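Long-range contacts in glycosyltransferase Gtf1 (Streptococcus pneumoniae, PDB 4PQG), which is a bacterial glycosyltransferase of the GT-B fold that holds uridine-5'-diphosphate in the cleft between two Rossmann-like domains: residues E26-Y31 against F414-M419; A246-A251 against F282-T287; S286-N291 against I308-V313. All blocks are in the same frame, centred on the assembly; numbering follows the deposited sequence.

How the contacts relate
All three contacts converge on NAG, and contact 1 also reaches UDP. Contacts 2 and 3 both reach one parallel sheet, in which strands 282-285 and 308-310 are neighbours; their centres are about 7 Å apart. They share Ser286 and Thr287, and strand 282-285 probably accepts backbone hydrogen bonds from its next neighbour, at 2.8 Å from Val309 N to Phe283 O. Contact 1 brings the other domain up to this sheet and lies about 13 and 14 Å, centre to centre, from contacts 2 and 3. Phe414 of contact 1 touches the other two directly, its CD1 3.5 Å from CB of the shared Ser286. The Val313 side chain of contact 3 lies about 6 Å from UDP, that of Val248 in contact 2 about 11 Å.

Contact 1 of 3, residues E26-Y31 against F414-M419; sequences EYAQAY and FGLTLM. With UDP (uridine-5'-diphosphate), chain C; NAG (2-acetamido-2-deoxy-beta-D-glucopyranose), chain D.
The ring of Tyr31 meets two side chains of 414-419, Leu416 and Met419, both obliquely, while UDP O3' lies at its edge, near the ring plane. Tyr27, one helical turn earlier, turns a ring face to the same ligand: UDP C1' stands 3.7 Å above the plane of that ring, over its centre. The Phe414 ring has NAG O4 and Met419 SD at its edge and meets Phe440 edge-to-face.

Leu416 packs against helix 24-38 with both branches. Its CD2 touches Tyr31 CE2 at 3.8 Å, while CD1 rests 3.6 Å from Ala28 N and against Tyr27 CB. The forked end of leucine can thus pack on the Tyr31 ring with one methyl and on the helix backbone and Tyr27 CB with the other; the small Ala28 packs its own CB on NAG C6 at 3.8 Å. Met419 reaches Tyr31 tip to tip, CE lying 3.6 Å from OH; the bend at its last torsion (chi3 73°) sets that methyl. The Tyr31 hydroxyl is hydrogen-bonded to Glu420, and that of Tyr27 to His392.

Gly415, the N-cap, has a positive phi (88°), a backbone shape to which glycine, with no side chain, is well suited. Its N binds NAG O4 at 2.9 Å. Beyond it Leu416 N gives UDP O1A a nearly straight bond of 2.8 Å, and Thr417 N binds UDP O2A at 3.2 Å. The alpha phosphate thus sits at a helix N-terminus, where the helix dipole would be expected to ease its negative charge. A phosphate held at the start of a C-terminal-domain helix, facing a helix of the N-terminal domain, marks the interdomain cleft of the GT-B fold.

Contact 2 of 3, residues A246-A251 against F282-T287; sequences AVVVHA and FFIVST. With NAG (2-acetamido-2-deoxy-beta-D-glucopyranose), chain D.
Ile284 and Val248 are bridged partners on neighbouring parallel strands, and their side chains cross obliquely. From the isoleucine backbone, CB comes within 4.1 Å of Val248 CG2. CG1 turns beside the backbone N (chi1 -52°), and the extended chain then carries CD1 to 3.9 Å from the same methyl; the tip also passes Ala246 CB at 4.4 Å. On this face Ala246 CB sits over the Phe282 ring as a CH-pi contact, 3.9 Å from its centroid. Alanine is small enough to lie beneath the phenyl group.

Val247 and Phe283 lie side by side on the other face of the sheet, CB of the valine 3.7 Å from CD1 of the ring. The beta-branched valines and isoleucine suit extended strands. Between the backbones, Val247 N donates to Phe282 O, Ile284 N to Val247 O, and Val249 N to Ile284 O. The last bond is the shortest, at 2.8 Å, and almost straight.

Nearer the ligand, water links the two segments. One molecule, donating to His250 O, also bonds Ser286 OG and NAG O6. His250 ND1 meets that same O6 in the plane of its ring, at 2.8 Å, while Asp227 holds NE2 and so fixes the ring's rotation. Ligand contacts in loops at the C-terminal ends of parallel strands, here in the beta-alpha-beta unit 244-248, 271-275 and 282-285, are characteristic of Rossmann-like domains.

Contact 3 of 3, residues S286-N291 against I308-V313; sequences STDRQN and IVTIPV. With NAG (2-acetamido-2-deoxy-beta-D-glucopyranose), chain D.
Thr310 OG1 is gripped twice from the start of helix 288-301: Asn291 ND2 donates to it at 2.8 Å, and it donates its own hydrogen bond to Asp288 OD1 at 2.9 Å. The hydroxyl therefore works as both acceptor and donor, tying helix to strand in the beta-alpha-beta unit formed by strand 282-285, helix 288-301 and strand 308-310, the last being the outermost strand of the parallel sheet within the chain.

The two helix residues approach differently. Asp288 crosses the threonine at about a right angle, and its OD1 is met on the anti side, 28° out of the carboxylate plane. Asn291 has CG anti to its backbone N (chi1 -169°), and the threonine oxygen lies nearly in its amide plane. The same ND2 makes a weak hydrogen bond to Ile308 O at 3.2 Å. Asn291 OD1, the other branch of the amide, rests 3.4 Å from Ile308 CG2, as the two side chains slide past each other in opposite directions. An asparagine amide suits this place because its NH2 can serve a side chain and a strand carbonyl together.

Thr310 is useful for its methyl as well, CG2 lying 3.6 Å from Thr287 C. Thr287 caps the helix, its OG1 accepting from Gln290 N, and Asp288 puts a negative charge in the first turn, where it would be expected to suit the helix dipole.

Farther along, Ser286 packs against Pro312 and Val313. The small serine lets the chains come close, and Val313 CG1, 3.1 Å from Ser286 OG, also lies 3.4 Å from NAG O6.

Contact 1 of 3, residues E26-Y31 against F414-M419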
loop_
_atom_site.group_PDB
_atom_site.type_symbol
_atom_site.label_atom_id
_atom_site.label_comp_id
_atom_site.label_asym_id
_atom_site.label_seq_id
_atom_site.Cartn_x
_atom_site.Cartn_y
_atom_site.Cartn_z
ATOM N N GLU A 26 0.877 -2.686 -0.867
ATOM C CA GLU A 26 1.677 -2.550 0.341
ATOM C C GLU A 26 1.292 -3.575 1.408
ATOM O O GLU A 26 2.166 -4.119 2.111
ATOM C CB GLU A 26 1.564 -1.125 0.912
ATOM C CG GLU A 26 2.317 -0.080 0.077
ATOM C CD GLU A 26 1.645 0.192 -1.255
ATOM O OE1 GLU A 26 2.312 0.042 -2.309
ATOM O OE2 GLU A 26 0.432 0.516 -1.251
ATOM N N TYR A 27 -0.002 -3.840 1.538
ATOM C CA TYR A 27 -0.452 -4.879 2.475
ATOM C C TYR A 27 0.015 -6.280 2.043
ATOM O O TYR A 27 0.398 -7.101 2.894
ATOM C CB TYR A 27 -1.967 -4.802 2.715
ATOM C CG TYR A 27 -2.293 -3.682 3.668
ATOM C CD1 TYR A 27 -2.232 -3.886 5.040
ATOM C CD2 TYR A 27 -2.598 -2.396 3.200
ATOM C CE1 TYR A 27 -2.494 -2.856 5.924
ATOM C CE2 TYR A 27 -2.864 -1.355 4.078
ATOM C CZ TYR A 27 -2.798 -1.597 5.437
ATOM O OH TYR A 27 -3.053 -0.605 6.327
ATOM N N ALA A 28 -0.020 -6.546 0.737
ATOM C CA ALA A 28 0.521 -7.794 0.193
ATOM C C ALA A 28 1.992 -7.977 0.570
ATOM O O ALA A 28 2.439 -9.096 0.871
ATOM C CB ALA A 28 0.373 -7.843 -1.320
ATOM N N GLN A 29 2.752 -6.888 0.515
ATOM C CA GLN A 29 4.154 -6.926 0.916
ATOM C C GLN A 29 4.266 -7.251 2.401
ATOM O O GLN A 29 5.150 -8.005 2.815
ATOM C CB GLN A 29 4.843 -5.592 0.642
ATOM C CG GLN A 29 5.167 -5.292 -0.810
ATOM C CD GLN A 29 6.260 -4.233 -0.923
ATOM O OE1 GLN A 29 6.195 -3.188 -0.272
ATOM N NE2 GLN A 29 7.291 -4.525 -1.710
ATOM N N ALA A 30 3.379 -6.669 3.203
ATOM C CA ALA A 30 3.354 -6.942 4.623
ATOM C C ALA A 30 2.974 -8.404 4.880
ATOM O O ALA A 30 3.586 -9.056 5.730
ATOM C CB ALA A 30 2.418 -5.995 5.352
ATOM N N TYR A 31 1.987 -8.929 4.148
ATOM C CA TYR A 31 1.697 -10.362 4.251
ATOM C C TYR A 31 2.953 -11.194 3.949
ATOM O O TYR A 31 3.311 -12.077 4.729
ATOM C CB TYR A 31 0.550 -10.781 3.334
ATOM C CG TYR A 31 -0.834 -10.585 3.931
ATOM C CD1 TYR A 31 -1.349 -11.490 4.872
ATOM C CD2 TYR A 31 -1.636 -9.515 3.537
ATOM C CE1 TYR A 31 -2.631 -11.327 5.399
ATOM C CE2 TYR A 31 -2.907 -9.327 4.070
ATOM C CZ TYR A 31 -3.403 -10.237 5.003
ATOM O OH TYR A 31 -4.675 -10.055 5.522
ATOM N N PHE A 414 -6.927 -9.915 -6.658
ATOM C CA PHE A 414 -7.081 -10.879 -5.586
ATOM C C PHE A 414 -8.121 -10.370 -4.622
ATOM O O PHE A 414 -9.188 -10.987 -4.455
ATOM C CB PHE A 414 -5.760 -11.085 -4.837
ATOM C CG PHE A 414 -5.808 -12.202 -3.822
ATOM C CD1 PHE A 414 -5.925 -13.535 -4.236
ATOM C CD2 PHE A 414 -5.731 -11.932 -2.460
ATOM C CE1 PHE A 414 -5.944 -14.570 -3.312
ATOM C CE2 PHE A 414 -5.747 -12.972 -1.522
ATOM C CZ PHE A 414 -5.857 -14.289 -1.952
ATOM N N GLY A 415 -7.816 -9.228 -4.001
ATOM C CA GLY A 415 -8.722 -8.593 -3.044
ATOM C C GLY A 415 -8.532 -9.079 -1.627
ATOM O O GLY A 415 -9.275 -9.953 -1.136
ATOM N N LEU A 416 -7.551 -8.501 -0.948
ATOM C CA LEU A 416 -7.209 -8.914 0.387
ATOM C C LEU A 416 -8.371 -8.787 1.381
ATOM O O LEU A 416 -8.509 -9.640 2.247
ATOM C CB LEU A 416 -5.977 -8.142 0.881
ATOM C CG LEU A 416 -4.642 -8.581 0.236
ATOM C CD1 LEU A 416 -3.507 -7.592 0.527
ATOM C CD2 LEU A 416 -4.235 -10.007 0.595
ATOM N N THR A 417 -9.190 -7.736 1.268
ATOM C CA THR A 417 -10.366 -7.603 2.158
ATOM C C THR A 417 -11.441 -8.684 1.913
ATOM O O THR A 417 -12.234 -8.975 2.812
ATOM C CB THR A 417 -11.048 -6.228 2.087
ATOM O OG1 THR A 417 -11.557 -6.016 0.758
ATOM C CG2 THR A 417 -10.064 -5.109 2.499
ATOM N N LEU A 418 -11.465 -9.261 0.712
ATOM C CA LEU A 418 -12.377 -10.375 0.430
ATOM C C LEU A 418 -11.926 -11.636 1.186
ATOM O O LEU A 418 -12.731 -12.322 1.807
ATOM C CB LEU A 418 -12.464 -10.648 -1.074
ATOM C CG LEU A 418 -12.745 -9.497 -2.052
ATOM C CD1 LEU A 418 -12.737 -10.028 -3.475
ATOM C CD2 LEU A 418 -14.060 -8.794 -1.728
ATOM N N MET A 419 -10.630 -11.909 1.146
ATOM C CA MET A 419 -10.022 -13.007 1.916
ATOM C C MET A 419 -10.188 -12.785 3.416
ATOM O O MET A 419 -10.591 -13.682 4.164
ATOM C CB MET A 419 -8.530 -13.133 1.576
ATOM C CG MET A 419 -7.824 -14.267 2.320
ATOM S SD MET A 419 -6.032 -14.099 2.294
ATOM C CE MET A 419 -5.849 -12.731 3.442
HETATM N N1 UDP C . -7.196 -1.872 4.705
HETATM C C2 UDP C . -6.988 -1.498 6.050
HETATM N N3 UDP C . -7.837 -0.658 6.625
HETATM C C4 UDP C . -8.889 -0.137 5.979
HETATM C C5 UDP C . -9.127 -0.475 4.644
HETATM C C6 UDP C . -8.247 -1.368 4.022
HETATM O O2 UDP C . -6.024 -1.957 6.712
HETATM O O4 UDP C . -9.643 0.647 6.598
HETATM C "C1'" UDP C . -6.262 -2.837 4.107
HETATM C "C2'" UDP C . -6.962 -4.189 3.995
HETATM O "O2'" UDP C . -6.881 -4.989 5.192
HETATM C "C3'" UDP C . -6.283 -4.873 2.821
HETATM C "C4'" UDP C . -5.754 -3.715 1.979
HETATM O "O4'" UDP C . -5.920 -2.518 2.757
HETATM O "O3'" UDP C . -5.183 -5.674 3.267
HETATM C "C5'" UDP C . -6.521 -3.535 0.670
HETATM O "O5'" UDP C . -6.175 -4.598 -0.201
HETATM P PA UDP C . -7.154 -5.067 -1.382
HETATM O O1A UDP C . -6.495 -6.191 -2.135
HETATM O O2A UDP C . -8.504 -5.312 -0.752
HETATM O O3A UDP C . -7.464 -3.766 -2.285
HETATM P PB UDP C . -6.494 -2.829 -3.163
HETATM O O1B UDP C . -7.281 -2.583 -4.430
HETATM O O2B UDP C . -6.270 -1.593 -2.305
HETATM O O3B UDP C . -5.247 -3.647 -3.440
HETATM C C1 NAG D . -4.219 -4.735 -5.714
HETATM C C2 NAG D . -5.407 -5.302 -6.482
HETATM C C3 NAG D . -5.931 -6.255 -5.400
HETATM C C4 NAG D . -4.825 -7.164 -4.840
HETATM C C5 NAG D . -3.565 -6.339 -4.458
HETATM C C6 NAG D . -2.437 -7.142 -3.819
HETATM C C7 NAG D . -7.177 -4.315 -7.835
HETATM C C8 NAG D . -8.174 -3.194 -7.916
HETATM N N2 NAG D . -6.416 -4.306 -6.753
HETATM O O1 NAG D . -3.887 -3.378 -5.776
HETATM O O3 NAG D . -7.051 -7.002 -5.842
HETATM O O4 NAG D . -5.328 -7.813 -3.697
HETATM O O5 NAG D . -3.160 -5.667 -5.653
HETATM O O6 NAG D . -1.930 -7.997 -4.818
HETATM O O7 NAG D . -7.092 -5.160 -8.740
#

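Contact 2 of 3, residues A246-A251 against F282-T287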
loop_
_atom_site.group_PDB
_atom_site.type_symbol
_atom_site.label_atom_id
_atom_site.label_comp_id
_atom_site.label_asym_id
_atom_site.label_seq_id
_atom_site.Cartn_x
_atom_site.Cartn_y
_atom_site.Cartn_z
ATOM N N ALA A 246 12.041 -11.872 -9.922
ATOM C CA ALA A 246 10.618 -12.199 -9.993
ATOM C C ALA A 246 9.821 -10.898 -10.080
ATOM O O ALA A 246 10.212 -9.886 -9.481
ATOM C CB ALA A 246 10.197 -13.012 -8.774
ATOM N N VAL A 247 8.741 -10.920 -10.859
ATOM C CA VAL A 247 7.821 -9.777 -10.982
ATOM C C VAL A 247 6.452 -10.221 -10.476
ATOM O O VAL A 247 5.886 -11.211 -10.967
ATOM C CB VAL A 247 7.711 -9.264 -12.435
ATOM C CG1 VAL A 247 6.536 -8.289 -12.606
ATOM C CG2 VAL A 247 9.028 -8.638 -12.880
ATOM N N VAL A 248 5.937 -9.513 -9.475
ATOM C CA VAL A 248 4.600 -9.799 -8.973
ATOM C C VAL A 248 3.585 -8.960 -9.736
ATOM O O VAL A 248 3.755 -7.738 -9.862
ATOM C CB VAL A 248 4.487 -9.527 -7.469
ATOM C CG1 VAL A 248 3.104 -9.887 -6.949
ATOM C CG2 VAL A 248 5.524 -10.338 -6.719
ATOM N N VAL A 249 2.562 -9.638 -10.254
ATOM C CA VAL A 249 1.442 -9.006 -10.940
ATOM C C VAL A 249 0.333 -8.813 -9.902
ATOM O O VAL A 249 -0.153 -9.780 -9.319
ATOM C CB VAL A 249 0.940 -9.876 -12.116
ATOM C CG1 VAL A 249 -0.216 -9.198 -12.849
ATOM C CG2 VAL A 249 2.086 -10.194 -13.072
ATOM N N HIS A 250 -0.038 -7.567 -9.634
ATOM C CA HIS A 250 -0.988 -7.294 -8.543
ATOM C C HIS A 250 -2.440 -7.117 -8.920
ATOM O O HIS A 250 -3.339 -7.693 -8.278
ATOM C CB HIS A 250 -0.511 -6.112 -7.722
ATOM C CG HIS A 250 0.684 -6.425 -6.874
ATOM N ND1 HIS A 250 0.590 -7.090 -5.716
ATOM C CD2 HIS A 250 2.030 -6.146 -7.062
ATOM C CE1 HIS A 250 1.811 -7.228 -5.179
ATOM N NE2 HIS A 250 2.692 -6.634 -6.000
ATOM N N ALA A 251 -2.690 -6.317 -9.944
ATOM C CA ALA A 251 -4.059 -6.041 -10.378
ATOM C C ALA A 251 -4.297 -6.746 -11.722
ATOM O O ALA A 251 -3.427 -7.501 -12.195
ATOM C CB ALA A 251 -4.246 -4.533 -10.510
ATOM N N PHE A 282 10.714 -15.581 -13.085
ATOM C CA PHE A 282 9.296 -15.949 -13.054
ATOM C C PHE A 282 8.357 -14.802 -12.686
ATOM O O PHE A 282 8.745 -13.888 -11.976
ATOM C CB PHE A 282 9.035 -17.154 -12.143
ATOM C CG PHE A 282 9.435 -16.958 -10.711
ATOM C CD1 PHE A 282 8.478 -16.684 -9.745
ATOM C CD2 PHE A 282 10.766 -17.123 -10.310
ATOM C CE1 PHE A 282 8.838 -16.542 -8.411
ATOM C CE2 PHE A 282 11.134 -16.977 -8.982
ATOM C CZ PHE A 282 10.166 -16.693 -8.026
ATOM N N PHE A 283 7.136 -14.854 -13.208
ATOM C CA PHE A 283 6.083 -13.948 -12.764
ATOM C C PHE A 283 5.251 -14.636 -11.688
ATOM O O PHE A 283 5.049 -15.857 -11.738
ATOM C CB PHE A 283 5.200 -13.537 -13.933
ATOM C CG PHE A 283 5.912 -12.717 -14.980
ATOM C CD1 PHE A 283 5.910 -11.317 -14.908
ATOM C CD2 PHE A 283 6.579 -13.331 -16.041
ATOM C CE1 PHE A 283 6.563 -10.561 -15.870
ATOM C CE2 PHE A 283 7.233 -12.579 -17.003
ATOM C CZ PHE A 283 7.217 -11.189 -16.919
ATOM N N ILE A 284 4.794 -13.853 -10.711
ATOM C CA ILE A 284 3.880 -14.329 -9.679
ATOM C C ILE A 284 2.499 -13.681 -9.867
ATOM O O ILE A 284 2.399 -12.454 -10.008
ATOM C CB ILE A 284 4.411 -14.013 -8.260
ATOM C CG1 ILE A 284 5.856 -14.506 -8.091
ATOM C CG2 ILE A 284 3.512 -14.627 -7.189
ATOM C CD1 ILE A 284 6.474 -14.151 -6.740
ATOM N N VAL A 285 1.446 -14.503 -9.904
ATOM C CA VAL A 285 0.054 -14.011 -9.898
ATOM C C VAL A 285 -0.723 -14.625 -8.745
ATOM O O VAL A 285 -0.348 -15.684 -8.257
ATOM C CB VAL A 285 -0.709 -14.304 -11.206
ATOM C CG1 VAL A 285 -0.039 -13.635 -12.392
ATOM C CG2 VAL A 285 -0.846 -15.808 -11.431
ATOM N N SER A 286 -1.823 -13.993 -8.330
ATOM C CA SER A 286 -2.549 -14.454 -7.152
ATOM C C SER A 286 -3.545 -15.603 -7.367
ATOM O O SER A 286 -3.898 -16.284 -6.410
ATOM C CB SER A 286 -3.263 -13.295 -6.464
ATOM O OG SER A 286 -2.318 -12.388 -5.921
ATOM N N THR A 287 -4.023 -15.776 -8.593
ATOM C CA THR A 287 -5.002 -16.828 -8.899
ATOM C C THR A 287 -4.607 -17.604 -10.135
ATOM O O THR A 287 -3.918 -17.078 -11.005
ATOM C CB THR A 287 -6.395 -16.257 -9.164
ATOM O OG1 THR A 287 -6.368 -15.498 -10.378
ATOM C CG2 THR A 287 -6.865 -15.410 -8.012
HETATM C C1 NAG D . -4.219 -4.735 -5.714
HETATM C C2 NAG D . -5.407 -5.302 -6.482
HETATM C C3 NAG D . -5.931 -6.255 -5.400
HETATM C C4 NAG D . -4.825 -7.164 -4.840
HETATM C C5 NAG D . -3.565 -6.339 -4.458
HETATM C C6 NAG D . -2.437 -7.142 -3.819
HETATM C C7 NAG D . -7.177 -4.315 -7.835
HETATM C C8 NAG D . -8.174 -3.194 -7.916
HETATM N N2 NAG D . -6.416 -4.306 -6.753
HETATM O O1 NAG D . -3.887 -3.378 -5.776
HETATM O O3 NAG D . -7.051 -7.002 -5.842
HETATM O O4 NAG D . -5.328 -7.813 -3.697
HETATM O O5 NAG D . -3.160 -5.667 -5.653
HETATM O O6 NAG D . -1.930 -7.997 -4.818
HETATM O O7 NAG D . -7.092 -5.160 -8.740
HETATM O O HOH W 1 -2.477 -11.253 -9.228
HETATM O O HOH W 2 -3.016 -9.792 -6.585
#

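Contact 3 of 3, residues S286-N291 against I308-V313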
loop_
_atom_site.group_PDB
_atom_site.type_symbol
_atom_site.label_atom_id
_atom_site.label_comp_id
_atom_site.label_asym_id
_atom_site.label_seq_id
_atom_site.Cartn_x
_atom_site.Cartn_y
_atom_site.Cartn_z
ATOM N N SER A 286 -1.823 -13.993 -8.330
ATOM C CA SER A 286 -2.549 -14.454 -7.152
ATOM C C SER A 286 -3.545 -15.603 -7.367
ATOM O O SER A 286 -3.898 -16.284 -6.410
ATOM C CB SER A 286 -3.263 -13.295 -6.464
ATOM O OG SER A 286 -2.318 -12.388 -5.921
ATOM N N THR A 287 -4.023 -15.776 -8.593
ATOM C CA THR A 287 -5.002 -16.828 -8.899
ATOM C C THR A 287 -4.607 -17.604 -10.135
ATOM O O THR A 287 -3.918 -17.078 -11.005
ATOM C CB THR A 287 -6.395 -16.257 -9.164
ATOM O OG1 THR A 287 -6.368 -15.498 -10.378
ATOM C CG2 THR A 287 -6.865 -15.410 -8.012
ATOM N N ASP A 288 -5.076 -18.845 -10.229
ATOM C CA ASP A 288 -4.834 -19.669 -11.408
ATOM C C ASP A 288 -5.508 -19.135 -12.662
ATOM O O ASP A 288 -5.007 -19.351 -13.751
ATOM C CB ASP A 288 -5.291 -21.118 -11.190
ATOM C CG ASP A 288 -4.340 -21.902 -10.307
ATOM O OD1 ASP A 288 -3.114 -21.667 -10.372
ATOM O OD2 ASP A 288 -4.833 -22.756 -9.547
ATOM N N ARG A 289 -6.659 -18.489 -12.520
ATOM C CA ARG A 289 -7.308 -17.888 -13.678
ATOM C C ARG A 289 -6.430 -16.790 -14.298
ATOM O O ARG A 289 -6.280 -16.741 -15.514
ATOM C CB ARG A 289 -8.702 -17.362 -13.331
ATOM C CG ARG A 289 -9.503 -16.792 -14.503
ATOM C CD ARG A 289 -9.701 -17.748 -15.681
ATOM N NE ARG A 289 -10.237 -17.041 -16.851
ATOM C CZ ARG A 289 -10.016 -17.383 -18.121
ATOM N NH1 ARG A 289 -9.258 -18.430 -18.416
ATOM N NH2 ARG A 289 -10.539 -16.667 -19.107
ATOM N N GLN A 290 -5.841 -15.918 -13.474
ATOM C CA GLN A 290 -4.966 -14.885 -14.040
ATOM C C GLN A 290 -3.733 -15.532 -14.647
ATOM O O GLN A 290 -3.250 -15.101 -15.695
ATOM C CB GLN A 290 -4.562 -13.825 -13.023
ATOM C CG GLN A 290 -3.819 -12.654 -13.673
ATOM C CD GLN A 290 -3.749 -11.426 -12.793
ATOM O OE1 GLN A 290 -3.792 -11.519 -11.565
ATOM N NE2 GLN A 290 -3.638 -10.261 -13.424
ATOM N N ASN A 291 -3.258 -16.588 -13.995
ATOM C CA ASN A 291 -2.125 -17.354 -14.487
ATOM C C ASN A 291 -2.366 -17.809 -15.925
ATOM O O ASN A 291 -1.570 -17.507 -16.819
ATOM C CB ASN A 291 -1.826 -18.529 -13.538
ATOM C CG ASN A 291 -0.500 -19.214 -13.841
ATOM O OD1 ASN A 291 -0.118 -19.375 -15.000
ATOM N ND2 ASN A 291 0.202 -19.623 -12.796
ATOM N N ILE A 308 5.321 -18.753 -14.994
ATOM C CA ILE A 308 4.325 -18.013 -14.213
ATOM C C ILE A 308 3.843 -18.897 -13.081
ATOM O O ILE A 308 3.357 -19.993 -13.319
ATOM C CB ILE A 308 3.128 -17.582 -15.073
ATOM C CG1 ILE A 308 3.581 -16.713 -16.252
ATOM C CG2 ILE A 308 2.073 -16.897 -14.217
ATOM C CD1 ILE A 308 2.464 -16.353 -17.219
ATOM N N VAL A 309 3.986 -18.430 -11.851
ATOM C CA VAL A 309 3.598 -19.224 -10.689
ATOM C C VAL A 309 2.443 -18.533 -9.973
ATOM O O VAL A 309 2.396 -17.301 -9.918
ATOM C CB VAL A 309 4.799 -19.519 -9.742
ATOM C CG1 VAL A 309 5.455 -18.251 -9.237
ATOM C CG2 VAL A 309 4.384 -20.384 -8.556
ATOM N N THR A 310 1.515 -19.329 -9.447
ATOM C CA THR A 310 0.397 -18.814 -8.681
ATOM C C THR A 310 0.701 -18.857 -7.192
ATOM O O THR A 310 0.839 -19.924 -6.611
ATOM C CB THR A 310 -0.896 -19.589 -8.969
ATOM O OG1 THR A 310 -1.230 -19.465 -10.363
ATOM C CG2 THR A 310 -2.044 -19.063 -8.106
ATOM N N ILE A 311 0.824 -17.682 -6.576
ATOM C CA ILE A 311 0.997 -17.593 -5.135
ATOM C C ILE A 311 0.115 -16.460 -4.640
ATOM O O ILE A 311 0.356 -15.298 -4.988
ATOM C CB ILE A 311 2.456 -17.321 -4.715
ATOM C CG1 ILE A 311 3.443 -18.220 -5.469
ATOM C CG2 ILE A 311 2.608 -17.469 -3.207
ATOM C CD1 ILE A 311 4.880 -17.756 -5.345
ATOM N N PRO A 312 -0.926 -16.793 -3.859
ATOM C CA PRO A 312 -1.824 -15.781 -3.295
ATOM C C PRO A 312 -1.017 -14.736 -2.527
ATOM O O PRO A 312 -0.104 -15.107 -1.795
ATOM C CB PRO A 312 -2.678 -16.587 -2.327
ATOM C CG PRO A 312 -2.748 -17.943 -2.948
ATOM C CD PRO A 312 -1.393 -18.167 -3.559
ATOM N N VAL A 313 -1.370 -13.457 -2.697
ATOM C CA VAL A 313 -0.703 -12.340 -2.030
ATOM C C VAL A 313 -1.066 -12.260 -0.551
ATOM O O VAL A 313 -0.442 -11.536 0.215
ATOM C CB VAL A 313 -0.988 -10.967 -2.710
ATOM C CG1 VAL A 313 -0.319 -10.883 -4.074
ATOM C CG2 VAL A 313 -2.483 -10.676 -2.814
HETATM C C1 NAG D . -4.219 -4.735 -5.714
HETATM C C2 NAG D . -5.407 -5.302 -6.482
HETATM C C3 NAG D . -5.931 -6.255 -5.400
HETATM C C4 NAG D . -4.825 -7.164 -4.840
HETATM C C5 NAG D . -3.565 -6.339 -4.458
HETATM C C6 NAG D . -2.437 -7.142 -3.819
HETATM C C7 NAG D . -7.177 -4.315 -7.835
HETATM C C8 NAG D . -8.174 -3.194 -7.916
HETATM N N2 NAG D . -6.416 -4.306 -6.753
HETATM O O1 NAG D . -3.887 -3.378 -5.776
HETATM O O3 NAG D . -7.051 -7.002 -5.842
HETATM O O4 NAG D . -5.328 -7.813 -3.697
HETATM O O5 NAG D . -3.160 -5.667 -5.653
HETATM O O6 NAG D . -1.930 -7.997 -4.818
HETATM O O7 NAG D . -7.092 -5.160 -8.740
#